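Local atomic coordinates of 6-carboxyhexanoate--coa ligase (Bacillus subtilis, PDB entry 5FLL), a protein that belongs to the 6-carboxyhexanoate--CoA ligase family of enzymes and holds pimeloyl-AMP, pyrophosphate and magnesium ions in one site. Residues G24-S29 and H54-P59; V81-V86 and R214-K219; L98-E103 and A190-S195; D122-V127 and K141-R146. All coordinates share one frame; numbering follows the deposited sequence.

Contact 1: residues G24-S29 and H54-P59; sequences GGKHIS and HSRGKP. With PPV (pyrophosphate), chain D.
The imidazole of His54 carries the carbonyl O of Ile28 over the centre of one face. The ring edge is used twice: ND1 accepts the backbone N-H of Arg56, and His54 NE2 donates to pyrophosphate O32 at 2.9 Å with an N-H...O angle of 168°. These two bonds fix the rotation of the ring. The guanidinium of Arg56 has CE of Lys26 over one face, offset toward the rim. At its edge, Arg56 NE and NH2 both donate to His27 O, each at 2.9 Å. A bend at chi3 (66°) turns the group side-on to that single oxygen. Residues 26-29 begin strand 26-36, an outermost strand, within this chain, of a three-stranded antiparallel sheet, and Ile28 and Ser29 form a classic beta bulge opposite Ala15. His54 to Gly57 make a type I turn ahead of strand 61-68. The extended Lys26 chain reaches this turn, where NZ donates to a lone pair of Arg56 O at 2.7 Å. Lys26 NZ also makes a salt bridge with Glu224. Ile28 CG2 packs against His54 CB at 3.5 Å. From the strand, His27 NE2 gives a 2.7 Å bond to pyrophosphate O11, and Ser29 OG gives one of 2.6 Å to O22.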
# COMPACT_ATOMS: atom_id res chain seq x y z
N GLY A 24 17.23 2.52 -1.42
CA GLY A 24 18.11 2.37 -2.58
C GLY A 24 18.02 1.00 -3.24
O GLY A 24 19.04 0.40 -3.54
N GLY A 25 16.80 0.51 -3.48
CA GLY A 25 16.59 -0.81 -4.08
C GLY A 25 16.30 -0.78 -5.59
O GLY A 25 16.09 0.28 -6.17
N LYS A 26 16.28 -1.95 -6.22
CA LYS A 26 15.98 -2.09 -7.64
C LYS A 26 14.46 -2.16 -7.85
O LYS A 26 13.78 -2.99 -7.25
CB LYS A 26 16.66 -3.34 -8.20
CG LYS A 26 16.36 -3.65 -9.67
CD LYS A 26 16.78 -5.09 -9.96
CE LYS A 26 16.72 -5.42 -11.43
NZ LYS A 26 16.70 -6.90 -11.67
N HIS A 27 13.96 -1.26 -8.68
CA HIS A 27 12.55 -1.24 -9.06
C HIS A 27 12.26 -2.48 -9.87
O HIS A 27 13.02 -2.85 -10.77
CB HIS A 27 12.25 -0.01 -9.90
CG HIS A 27 10.91 -0.03 -10.54
ND1 HIS A 27 9.74 0.17 -9.82
CD2 HIS A 27 10.53 -0.19 -11.83
CE1 HIS A 27 8.71 0.14 -10.66
NE2 HIS A 27 9.17 -0.06 -11.88
N ILE A 28 11.20 -3.17 -9.50
CA ILE A 28 10.85 -4.41 -10.17
C ILE A 28 9.62 -4.18 -11.00
O ILE A 28 9.62 -4.46 -12.22
CB ILE A 28 10.50 -5.55 -9.17
CG1 ILE A 28 11.72 -5.95 -8.34
CG2 ILE A 28 9.92 -6.74 -9.92
CD1 ILE A 28 12.75 -6.73 -9.14
N SER A 29 8.57 -3.66 -10.36
CA SER A 29 7.30 -3.52 -11.07
C SER A 29 6.47 -2.36 -10.54
O SER A 29 6.54 -2.02 -9.35
CB SER A 29 6.48 -4.82 -11.01
OG SER A 29 5.24 -4.64 -11.71
N HIS A 54 7.55 -11.07 -11.90
CA HIS A 54 8.21 -10.19 -12.85
C HIS A 54 9.56 -10.74 -13.28
O HIS A 54 10.31 -11.28 -12.47
CB HIS A 54 8.37 -8.78 -12.27
CG HIS A 54 8.48 -7.72 -13.32
ND1 HIS A 54 9.63 -7.53 -14.06
CD2 HIS A 54 7.58 -6.82 -13.77
CE1 HIS A 54 9.43 -6.54 -14.91
NE2 HIS A 54 8.20 -6.09 -14.76
N SER A 55 9.88 -10.55 -14.56
CA SER A 55 11.15 -11.01 -15.15
C SER A 55 12.39 -10.29 -14.60
O SER A 55 13.47 -10.86 -14.62
CB SER A 55 11.14 -10.85 -16.68
OG SER A 55 10.93 -9.49 -17.08
N ARG A 56 12.21 -9.08 -14.07
CA ARG A 56 13.29 -8.38 -13.38
C ARG A 56 13.61 -8.99 -12.00
O ARG A 56 14.65 -8.71 -11.44
CB ARG A 56 12.95 -6.90 -13.22
CG ARG A 56 13.00 -6.11 -14.53
CD ARG A 56 12.41 -4.71 -14.42
NE ARG A 56 13.19 -3.84 -13.53
CZ ARG A 56 14.26 -3.13 -13.90
NH1 ARG A 56 14.70 -3.16 -15.16
NH2 ARG A 56 14.89 -2.41 -12.99
N GLY A 57 12.74 -9.85 -11.47
CA GLY A 57 13.03 -10.53 -10.21
C GLY A 57 11.87 -10.53 -9.21
O GLY A 57 10.82 -9.91 -9.40
N LYS A 58 12.12 -11.24 -8.12
CA LYS A 58 11.22 -11.36 -7.01
C LYS A 58 11.39 -10.19 -6.05
O LYS A 58 12.48 -9.96 -5.55
CB LYS A 58 11.54 -12.66 -6.26
CG LYS A 58 10.90 -12.72 -4.89
CD LYS A 58 11.62 -13.70 -3.98
CE LYS A 58 11.04 -13.67 -2.57
NZ LYS A 58 11.57 -14.80 -1.75
N PRO A 59 10.32 -9.47 -5.77
CA PRO A 59 10.44 -8.34 -4.85
C PRO A 59 10.57 -8.80 -3.41
O PRO A 59 10.09 -9.85 -3.07
CB PRO A 59 9.15 -7.55 -5.07
CG PRO A 59 8.20 -8.53 -5.66
CD PRO A 59 9.01 -9.52 -6.43
O11 PPV D . 7.22 0.06 -13.70
P1 PPV D . 6.81 -0.70 -14.94
O21 PPV D . 5.54 -0.24 -15.58
O31 PPV D . 7.95 -1.01 -15.92
OPP PPV D . 6.33 -2.15 -14.33
P2 PPV D . 5.96 -3.41 -15.28
O12 PPV D . 4.86 -2.95 -16.21
O22 PPV D . 5.46 -4.47 -14.31
O32 PPV D . 7.25 -3.71 -16.02

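Contact 2: residues V81-V86 and R214-K219; sequences VHTNEV and RITAMK. With WAQ (pimeloyl-AMP), chain C.
Arg214 and Thr83 pair as neighbours on two parallel strands of the mixed sheet, 211-215 and 81-84, the latter outermost within this chain. Asn84 pairs with Ile215 in the same way. The tight part lies around the backbone of Arg214. Arg214 N donates to His82 O at 2.8 Å. Arg214 O accepts two bonds from Asn84, one from the backbone N and one from ND2, each 2.8 Å long. The two donors come from opposite faces of the carbonyl plane. The Asn84 amide reaches back because CG lies beside its own backbone N (chi1 -52°). ND2 also bonds OE1 of Gln213, the residue just before 214-219. Thr216 N continues the pairing to Asn84 O.

The looser side lies toward solvent. Here the exposed Glu85 folds at chi2, and OE1 comes only to 3.7 Å from Thr216 CG2. Val86 N donates almost straight to Thr216 OG1, and Val86 CG2 packs on Ala217 CB.

On the Thr83 face, the guanidinium of Arg214 meets the carboxylate of pimeloyl-AMP. Arg214 NE donates to OAE of pimeloyl-AMP at 2.6 Å, with an angle of 174°, and NH2 donates to OAB. The third nitrogen, Arg214 NH1, gives a 3.0 Å bond to Thr83 OG1, which lies 2° out of the guanidinium plane.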
# COMPACT_ATOMS: atom_id res chain seq x y z
N VAL A 81 -3.24 2.95 -34.15
CA VAL A 81 -2.08 2.12 -33.98
C VAL A 81 -1.52 1.69 -35.32
O VAL A 81 -2.24 1.28 -36.20
CB VAL A 81 -2.47 0.87 -33.19
CG1 VAL A 81 -1.34 -0.14 -33.16
CG2 VAL A 81 -2.84 1.28 -31.78
N HIS A 82 -0.21 1.78 -35.46
CA HIS A 82 0.48 1.17 -36.57
C HIS A 82 1.71 0.39 -36.06
O HIS A 82 2.41 0.82 -35.15
CB HIS A 82 0.89 2.25 -37.56
CG HIS A 82 1.67 1.72 -38.73
ND1 HIS A 82 1.11 0.87 -39.67
CD2 HIS A 82 2.94 1.93 -39.12
CE1 HIS A 82 2.02 0.57 -40.58
NE2 HIS A 82 3.14 1.20 -40.26
N THR A 83 1.95 -0.77 -36.65
CA THR A 83 3.06 -1.60 -36.26
C THR A 83 4.14 -1.54 -37.32
O THR A 83 3.90 -1.89 -38.46
CB THR A 83 2.61 -3.06 -36.03
OG1 THR A 83 1.65 -3.09 -34.98
CG2 THR A 83 3.78 -3.94 -35.63
N ASN A 84 5.32 -1.06 -36.93
CA ASN A 84 6.51 -1.07 -37.78
C ASN A 84 7.37 -2.27 -37.46
O ASN A 84 7.98 -2.37 -36.39
CB ASN A 84 7.31 0.22 -37.59
CG ASN A 84 6.45 1.48 -37.77
OD1 ASN A 84 6.25 1.96 -38.88
ND2 ASN A 84 5.93 2.00 -36.66
N GLU A 85 7.42 -3.19 -38.41
CA GLU A 85 8.27 -4.36 -38.32
C GLU A 85 9.67 -3.94 -38.68
O GLU A 85 9.90 -3.52 -39.80
CB GLU A 85 7.81 -5.45 -39.32
CG GLU A 85 6.41 -5.98 -39.11
CD GLU A 85 6.28 -6.85 -37.88
OE1 GLU A 85 7.27 -7.47 -37.46
OE2 GLU A 85 5.17 -6.92 -37.33
N VAL A 86 10.61 -4.14 -37.77
CA VAL A 86 12.03 -3.91 -38.05
C VAL A 86 12.80 -5.19 -37.74
O VAL A 86 12.28 -6.05 -37.07
CB VAL A 86 12.58 -2.72 -37.22
CG1 VAL A 86 11.89 -1.45 -37.67
CG2 VAL A 86 12.35 -2.95 -35.73
N ARG A 214 4.12 1.43 -33.07
CA ARG A 214 4.86 0.36 -32.46
C ARG A 214 6.05 0.02 -33.32
O ARG A 214 6.02 0.14 -34.55
CB ARG A 214 3.96 -0.87 -32.34
CG ARG A 214 2.74 -0.62 -31.49
CD ARG A 214 1.78 -1.77 -31.54
NE ARG A 214 2.20 -2.86 -30.68
CZ ARG A 214 2.49 -4.08 -31.10
NH1 ARG A 214 2.41 -4.38 -32.38
NH2 ARG A 214 2.85 -5.02 -30.23
N ILE A 215 7.11 -0.40 -32.65
CA ILE A 215 8.38 -0.69 -33.30
C ILE A 215 8.85 -1.99 -32.64
O ILE A 215 9.04 -2.06 -31.41
CB ILE A 215 9.40 0.45 -33.06
CG1 ILE A 215 8.82 1.81 -33.49
CG2 ILE A 215 10.69 0.16 -33.80
CD1 ILE A 215 9.71 3.01 -33.22
N THR A 216 8.97 -3.04 -33.44
CA THR A 216 9.00 -4.39 -32.89
C THR A 216 10.33 -4.80 -32.26
O THR A 216 10.38 -5.83 -31.58
CB THR A 216 8.67 -5.44 -33.96
OG1 THR A 216 9.59 -5.24 -35.04
CG2 THR A 216 7.23 -5.27 -34.44
N ALA A 217 11.38 -4.03 -32.51
CA ALA A 217 12.66 -4.24 -31.85
C ALA A 217 13.30 -2.92 -31.50
O ALA A 217 13.74 -2.22 -32.39
CB ALA A 217 13.59 -5.05 -32.73
N MET A 218 13.38 -2.62 -30.20
CA MET A 218 13.97 -1.37 -29.72
C MET A 218 15.20 -1.60 -28.83
O MET A 218 15.93 -0.66 -28.52
CB MET A 218 12.92 -0.56 -28.96
CG MET A 218 11.83 0.02 -29.85
SD MET A 218 12.50 1.39 -30.84
CE MET A 218 12.30 2.68 -29.64
N LYS A 219 15.46 -2.86 -28.48
CA LYS A 219 16.67 -3.25 -27.73
C LYS A 219 16.83 -4.78 -27.80
O LYS A 219 15.97 -5.47 -28.32
CB LYS A 219 16.53 -2.85 -26.28
CG LYS A 219 15.46 -3.67 -25.56
CD LYS A 219 15.46 -3.41 -24.06
CE LYS A 219 14.51 -4.33 -23.32
NZ LYS A 219 14.56 -4.00 -21.87
N1 WAQ C . 4.06 6.60 -15.67
C2 WAQ C . 5.31 7.08 -16.03
N3 WAQ C . 6.28 6.20 -16.49
C4 WAQ C . 5.99 4.88 -16.53
C5 WAQ C . 4.77 4.42 -16.19
C6 WAQ C . 3.83 5.28 -15.75
N6 WAQ C . 2.66 4.77 -15.39
N7 WAQ C . 4.76 3.10 -16.37
C8 WAQ C . 5.95 2.72 -16.81
N9 WAQ C . 6.71 3.84 -16.92
C1' WAQ C . 8.11 3.94 -17.32
C2' WAQ C . 8.94 3.38 -16.20
O2' WAQ C . 10.21 3.97 -16.19
C3' WAQ C . 9.11 1.92 -16.63
O3' WAQ C . 10.22 1.31 -15.97
C4' WAQ C . 9.39 2.12 -18.08
O4' WAQ C . 8.48 3.19 -18.48
C5' WAQ C . 9.00 0.88 -18.87
O5' WAQ C . 7.85 0.42 -18.29
OAB WAQ C . 3.77 -4.06 -27.69
OAC WAQ C . 6.01 -2.62 -21.18
OAD WAQ C . 8.14 -2.14 -18.61
OAE WAQ C . 2.48 -2.23 -28.13
OAH WAQ C . 5.76 -1.08 -18.26
CAK WAQ C . 5.58 -0.91 -25.12
CAL WAQ C . 5.13 -1.83 -26.29
CAM WAQ C . 5.84 -1.71 -23.86
CAN WAQ C . 3.73 -2.34 -26.06
CAO WAQ C . 6.59 -0.87 -22.83
OAU WAQ C . 7.06 -0.68 -20.47
CAW WAQ C . 3.30 -2.91 -27.42
CAX WAQ C . 6.48 -1.49 -21.41
PBG WAQ C . 7.10 -0.91 -18.90

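Contact 3: residues L98-E103 and A190-S195; sequences LLLEKE and AELCWS. With WAQ (pimeloyl-AMP), chain C.
Leu100 meets Ala190 where helix 89-103 packs on the mixed sheet, a layered alpha/beta arrangement. The 98-103 part of the helix runs nearly antiparallel to strand 190-194, at 170°, with the axes 9.3 Å apart at closest approach.

The contact between the two segments is apolar and buried. Leu100 has its CG anti to the carbonyl carbon (chi1 -70°), which brings both methyls to the strand. Leu100 CD2 presses on Ala190 CB at 3.6 Å and lies 4.0 Å from Glu191 O. Leu100 CD1 reaches along the strand to Leu192 CB at 4.3 Å. Val205 of the neighbouring strand 203-207 touches both Leu100 and Leu192 and extends this apolar layer. Glu103 adds only its CG, 4.4 Å from Ala190 CB.

No hydrogen bond joins helix and strand, and the polar groups find partners outside the pair. The Glu103 carboxylate accepts from the backbone N of Lys209 and Met210, which ties Glu103 to the link between strands 203-207 and 211-215. Glu191 points away from the helix and forms a salt bridge with Arg228 through OE2. Both acids are buried, and these partners satisfy them. Arg228 also bonds pimeloyl-AMP, and Glu191 probably positions it.

Ligand contacts come at the far end of the strand and just beyond it. On the strand, Cys193 SG lies 3.6 Å from CAO in the chain of pimeloyl-AMP. After it, Ser195 OG donates to phosphate oxygen OAD of pimeloyl-AMP at 2.6 Å.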
# COMPACT_ATOMS: atom_id res chain seq x y z
N LEU A 98 13.31 9.12 -36.56
CA LEU A 98 12.69 9.74 -37.72
C LEU A 98 11.22 10.11 -37.39
O LEU A 98 10.76 11.20 -37.69
CB LEU A 98 12.77 8.78 -38.92
CG LEU A 98 12.00 9.17 -40.20
CD1 LEU A 98 12.45 10.54 -40.73
CD2 LEU A 98 12.13 8.11 -41.27
N LEU A 99 10.52 9.20 -36.73
CA LEU A 99 9.14 9.44 -36.37
C LEU A 99 8.99 10.58 -35.38
O LEU A 99 8.08 11.38 -35.48
CB LEU A 99 8.52 8.17 -35.80
CG LEU A 99 8.29 7.04 -36.83
CD1 LEU A 99 7.88 5.74 -36.13
CD2 LEU A 99 7.22 7.43 -37.84
N LEU A 100 9.87 10.66 -34.40
CA LEU A 100 9.80 11.77 -33.45
C LEU A 100 9.97 13.08 -34.22
O LEU A 100 9.25 14.03 -33.95
CB LEU A 100 10.85 11.64 -32.33
CG LEU A 100 10.57 10.51 -31.32
CD1 LEU A 100 11.83 10.20 -30.55
CD2 LEU A 100 9.45 10.86 -30.35
N GLU A 101 10.90 13.12 -35.18
CA GLU A 101 11.18 14.33 -35.93
C GLU A 101 9.99 14.70 -36.77
O GLU A 101 9.58 15.84 -36.79
CB GLU A 101 12.44 14.19 -36.81
CG GLU A 101 12.93 15.52 -37.40
CD GLU A 101 14.29 15.44 -38.10
OE1 GLU A 101 15.18 14.69 -37.69
OE2 GLU A 101 14.52 16.18 -39.06
N LYS A 102 9.37 13.71 -37.39
CA LYS A 102 8.20 13.94 -38.21
C LYS A 102 7.05 14.54 -37.37
O LYS A 102 6.34 15.41 -37.83
CB LYS A 102 7.72 12.62 -38.82
CG LYS A 102 7.01 12.80 -40.15
CD LYS A 102 6.18 11.60 -40.60
CE LYS A 102 5.34 11.95 -41.83
NZ LYS A 102 4.40 10.87 -42.23
N GLU A 103 6.87 14.07 -36.15
CA GLU A 103 5.81 14.56 -35.27
C GLU A 103 6.07 15.99 -34.78
O GLU A 103 5.14 16.66 -34.36
CB GLU A 103 5.69 13.66 -34.06
CG GLU A 103 4.54 13.98 -33.16
CD GLU A 103 3.21 13.60 -33.76
OE1 GLU A 103 3.20 12.74 -34.65
OE2 GLU A 103 2.19 14.15 -33.34
N ALA A 190 5.31 14.46 -28.05
CA ALA A 190 5.61 13.08 -28.35
C ALA A 190 6.11 12.34 -27.12
O ALA A 190 6.59 12.95 -26.14
CB ALA A 190 6.64 13.00 -29.45
N GLU A 191 6.01 11.00 -27.21
CA GLU A 191 6.53 10.10 -26.22
C GLU A 191 7.47 9.08 -26.87
O GLU A 191 7.21 8.60 -27.98
CB GLU A 191 5.38 9.35 -25.52
CG GLU A 191 5.93 8.25 -24.61
CD GLU A 191 4.87 7.47 -23.87
OE1 GLU A 191 3.69 7.57 -24.24
OE2 GLU A 191 5.23 6.71 -22.95
N LEU A 192 8.56 8.75 -26.19
CA LEU A 192 9.41 7.63 -26.59
C LEU A 192 9.48 6.58 -25.49
O LEU A 192 9.69 6.91 -24.32
CB LEU A 192 10.78 8.12 -26.93
CG LEU A 192 11.93 7.13 -27.07
CD1 LEU A 192 11.80 6.31 -28.36
CD2 LEU A 192 13.22 7.93 -27.03
N CYS A 193 9.30 5.32 -25.85
CA CYS A 193 9.16 4.26 -24.86
C CYS A 193 9.73 2.92 -25.31
O CYS A 193 9.45 2.45 -26.42
CB CYS A 193 7.70 4.03 -24.57
SG CYS A 193 7.43 2.53 -23.62
N TRP A 194 10.49 2.30 -24.43
CA TRP A 194 10.62 0.86 -24.47
C TRP A 194 10.77 0.32 -23.05
O TRP A 194 11.04 1.06 -22.10
CB TRP A 194 11.75 0.42 -25.41
CG TRP A 194 13.15 0.83 -25.05
CD1 TRP A 194 14.03 0.12 -24.32
CD2 TRP A 194 13.85 2.00 -25.47
NE1 TRP A 194 15.23 0.76 -24.23
CE2 TRP A 194 15.16 1.92 -24.94
CE3 TRP A 194 13.50 3.13 -26.22
CZ2 TRP A 194 16.10 2.93 -25.11
CZ3 TRP A 194 14.44 4.11 -26.41
CH2 TRP A 194 15.73 4.00 -25.88
N SER A 195 10.59 -0.98 -22.92
CA SER A 195 10.46 -1.59 -21.61
C SER A 195 11.81 -1.76 -20.92
O SER A 195 12.84 -1.98 -21.56
CB SER A 195 9.74 -2.95 -21.71
OG SER A 195 9.47 -3.45 -20.42
N1 WAQ C . 4.06 6.60 -15.67
C2 WAQ C . 5.31 7.08 -16.03
N3 WAQ C . 6.28 6.20 -16.49
C4 WAQ C . 5.99 4.88 -16.53
C5 WAQ C . 4.77 4.42 -16.19
C6 WAQ C . 3.83 5.28 -15.75
N6 WAQ C . 2.66 4.77 -15.39
N7 WAQ C . 4.76 3.10 -16.37
C8 WAQ C . 5.95 2.72 -16.81
N9 WAQ C . 6.71 3.84 -16.92
C1' WAQ C . 8.11 3.94 -17.32
C2' WAQ C . 8.94 3.38 -16.20
O2' WAQ C . 10.21 3.97 -16.19
C3' WAQ C . 9.11 1.92 -16.63
O3' WAQ C . 10.22 1.31 -15.97
C4' WAQ C . 9.39 2.12 -18.08
O4' WAQ C . 8.48 3.19 -18.48
C5' WAQ C . 9.00 0.88 -18.87
O5' WAQ C . 7.85 0.42 -18.29
OAB WAQ C . 3.77 -4.06 -27.69
OAC WAQ C . 6.01 -2.62 -21.18
OAD WAQ C . 8.14 -2.14 -18.61
OAE WAQ C . 2.48 -2.23 -28.13
OAH WAQ C . 5.76 -1.08 -18.26
CAK WAQ C . 5.58 -0.91 -25.12
CAL WAQ C . 5.13 -1.83 -26.29
CAM WAQ C . 5.84 -1.71 -23.86
CAN WAQ C . 3.73 -2.34 -26.06
CAO WAQ C . 6.59 -0.87 -22.83
OAU WAQ C . 7.06 -0.68 -20.47
CAW WAQ C . 3.30 -2.91 -27.42
CAX WAQ C . 6.48 -1.49 -21.41
PBG WAQ C . 7.10 -0.91 -18.90

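Contact 4: residues D122-V127 and K141-R146; sequences DVRGAV and KEKGVR. With WAQ (pimeloyl-AMP), chain C; PPV (pyrophosphate), chain D.
Arg146 NH1 is shared between Arg124 O, at 2.8 Å, and pyrophosphate O11, at 3.0 Å. Both oxygens lie at the guanidinium edge, in its plane. Arg146 NH2 gives a longer bond of 3.2 Å to pyrophosphate O21 and a salt bridge to Glu32. One face of the Arg146 guanidinium lies on the adenine of pimeloyl-AMP, with N7 3.1 Å above the plane and offset toward the rim. The side chain gets there by a bend at chi2 (78°).

The loops before strands 127-130 and 150-151 pair through a single antiparallel hydrogen-bonded bridge. Ala126 N donates to Val145 O, and Val145 N donates to a lone pair of Ala126 O at 2.9 Å. Arg124 N adds a bond to Glu142 O. The CA atoms come closest at Gly125 and Gly144. Val123 CG1 rests on Gly144 CA at 3.4 Å. Arg124 crosses Lys143 at about a right angle, with Lys143 CA over one face of the Arg124 guanidinium.

Gly125 O accepts the ribose hydroxyl O2' of pimeloyl-AMP at 2.8 Å. The paired loops thus hold ribose, adenine and pyrophosphate together, and the positive charge of Arg146 probably offsets part of the pyrophosphate charge.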
# COMPACT_ATOMS: atom_id res chain seq x y z
N ASP A 122 17.42 4.08 -14.84
CA ASP A 122 16.97 3.73 -13.48
C ASP A 122 15.71 4.49 -13.02
O ASP A 122 15.21 4.26 -11.90
CB ASP A 122 18.09 3.96 -12.46
CG ASP A 122 19.15 2.84 -12.46
OD1 ASP A 122 18.99 1.83 -13.18
OD2 ASP A 122 20.15 2.99 -11.73
N VAL A 123 15.19 5.38 -13.85
CA VAL A 123 14.06 6.17 -13.45
C VAL A 123 12.83 5.27 -13.40
O VAL A 123 12.62 4.47 -14.30
CB VAL A 123 13.84 7.36 -14.39
CG1 VAL A 123 12.53 8.04 -14.05
CG2 VAL A 123 15.02 8.33 -14.28
N ARG A 124 12.03 5.42 -12.35
CA ARG A 124 10.91 4.53 -12.04
C ARG A 124 9.61 4.95 -12.69
O ARG A 124 8.67 4.14 -12.82
CB ARG A 124 10.75 4.46 -10.53
CG ARG A 124 12.11 4.24 -9.88
CD ARG A 124 12.03 3.54 -8.56
NE ARG A 124 11.56 4.42 -7.50
CZ ARG A 124 12.32 5.32 -6.88
NH1 ARG A 124 13.59 5.49 -7.24
NH2 ARG A 124 11.79 6.07 -5.92
N GLY A 125 9.55 6.21 -13.08
CA GLY A 125 8.44 6.71 -13.90
C GLY A 125 8.96 7.27 -15.23
O GLY A 125 9.82 6.68 -15.87
N ALA A 126 8.47 8.46 -15.60
CA ALA A 126 8.83 9.08 -16.87
C ALA A 126 9.65 10.32 -16.68
O ALA A 126 9.56 10.99 -15.65
CB ALA A 126 7.59 9.41 -17.67
N VAL A 127 10.42 10.65 -17.71
CA VAL A 127 11.15 11.87 -17.76
C VAL A 127 10.45 12.90 -18.65
O VAL A 127 9.96 12.59 -19.73
CB VAL A 127 12.55 11.63 -18.32
CG1 VAL A 127 13.23 12.99 -18.59
CG2 VAL A 127 13.37 10.78 -17.35
N LYS A 141 14.00 13.43 -10.36
CA LYS A 141 15.21 12.62 -10.37
C LYS A 141 14.93 11.12 -10.65
O LYS A 141 14.37 10.79 -11.69
CB LYS A 141 15.96 12.84 -9.07
CG LYS A 141 16.22 14.31 -8.79
CD LYS A 141 17.09 14.47 -7.54
CE LYS A 141 17.96 15.72 -7.60
NZ LYS A 141 19.04 15.69 -6.57
N GLU A 142 15.35 10.23 -9.75
CA GLU A 142 15.21 8.76 -9.96
C GLU A 142 13.78 8.28 -9.82
O GLU A 142 13.39 7.25 -10.39
CB GLU A 142 16.10 7.94 -9.01
CG GLU A 142 17.60 8.30 -9.04
CD GLU A 142 18.29 7.96 -10.37
OE1 GLU A 142 17.86 7.02 -11.07
OE2 GLU A 142 19.30 8.60 -10.70
N LYS A 143 12.96 9.06 -9.12
CA LYS A 143 11.57 8.68 -8.96
C LYS A 143 10.84 8.75 -10.30
O LYS A 143 10.08 7.84 -10.66
CB LYS A 143 10.90 9.58 -7.92
CG LYS A 143 9.44 9.24 -7.65
CD LYS A 143 8.81 10.14 -6.57
CE LYS A 143 8.51 11.56 -7.09
NZ LYS A 143 7.62 11.59 -8.31
N GLY A 144 11.06 9.82 -11.05
CA GLY A 144 10.33 10.01 -12.29
C GLY A 144 8.93 10.50 -12.01
O GLY A 144 8.51 10.66 -10.87
N VAL A 145 8.20 10.77 -13.07
CA VAL A 145 6.80 11.16 -12.96
C VAL A 145 5.98 9.94 -13.32
O VAL A 145 6.16 9.35 -14.36
CB VAL A 145 6.48 12.29 -13.96
CG1 VAL A 145 4.98 12.56 -14.00
CG2 VAL A 145 7.21 13.57 -13.58
N ARG A 146 5.08 9.56 -12.44
CA ARG A 146 4.28 8.37 -12.62
C ARG A 146 2.86 8.76 -13.00
O ARG A 146 2.10 9.28 -12.20
CB ARG A 146 4.28 7.52 -11.35
CG ARG A 146 3.79 6.10 -11.59
CD ARG A 146 4.84 5.19 -12.23
NE ARG A 146 4.22 3.91 -12.65
CZ ARG A 146 4.88 2.84 -13.13
NH1 ARG A 146 6.18 2.84 -13.29
NH2 ARG A 146 4.19 1.74 -13.44
N1 WAQ C . 4.06 6.60 -15.67
C2 WAQ C . 5.31 7.08 -16.03
N3 WAQ C . 6.28 6.20 -16.49
C4 WAQ C . 5.99 4.88 -16.53
C5 WAQ C . 4.77 4.42 -16.19
C6 WAQ C . 3.83 5.28 -15.75
N6 WAQ C . 2.66 4.77 -15.39
N7 WAQ C . 4.76 3.10 -16.37
C8 WAQ C . 5.95 2.72 -16.81
N9 WAQ C . 6.71 3.84 -16.92
C1' WAQ C . 8.11 3.94 -17.32
C2' WAQ C . 8.94 3.38 -16.20
O2' WAQ C . 10.21 3.97 -16.19
C3' WAQ C . 9.11 1.92 -16.63
O3' WAQ C . 10.22 1.31 -15.97
C4' WAQ C . 9.39 2.12 -18.08
O4' WAQ C . 8.48 3.19 -18.48
C5' WAQ C . 9.00 0.88 -18.87
O5' WAQ C . 7.85 0.42 -18.29
OAB WAQ C . 3.77 -4.06 -27.69
OAC WAQ C . 6.01 -2.62 -21.18
OAD WAQ C . 8.14 -2.14 -18.61
OAE WAQ C . 2.48 -2.23 -28.13
OAH WAQ C . 5.76 -1.08 -18.26
CAK WAQ C . 5.58 -0.91 -25.12
CAL WAQ C . 5.13 -1.83 -26.29
CAM WAQ C . 5.84 -1.71 -23.86
CAN WAQ C . 3.73 -2.34 -26.06
CAO WAQ C . 6.59 -0.87 -22.83
OAU WAQ C . 7.06 -0.68 -20.47
CAW WAQ C . 3.30 -2.91 -27.42
CAX WAQ C . 6.48 -1.49 -21.41
PBG WAQ C . 7.10 -0.91 -18.90
O11 PPV D . 7.22 0.06 -13.70
P1 PPV D . 6.81 -0.70 -14.94
O21 PPV D . 5.54 -0.24 -15.58
O31 PPV D . 7.95 -1.01 -15.92
OPP PPV D . 6.33 -2.15 -14.33
P2 PPV D . 5.96 -3.41 -15.28
O12 PPV D . 4.86 -2.95 -16.21
O22 PPV D . 5.46 -4.47 -14.31
O32 PPV D . 7.25 -3.71 -16.02

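Each contact has a segment that reaches the ligands, from different parts of the fold. Contact 1 comes first along the chain and joins a strand of the three-stranded antiparallel sheet to the loop before strand 61-68. Contact 4 is nested within the loop closed by contact 3, which is itself nested within that of contact 2. Contacts 2 and 3 lie on the seven-stranded mixed sheet, with centres about 11 Å apart, and touch through Met218 and Lys219 against Trp194. Contacts 1 and 4, about 15 Å apart between centres, touch at His27 and Arg124 and both bind pyrophosphate. Contacts 2, 3 and 4 meet pimeloyl-AMP at its carboxylate, its phosphate and its nucleoside. The extended ligand therefore bridges distant segments.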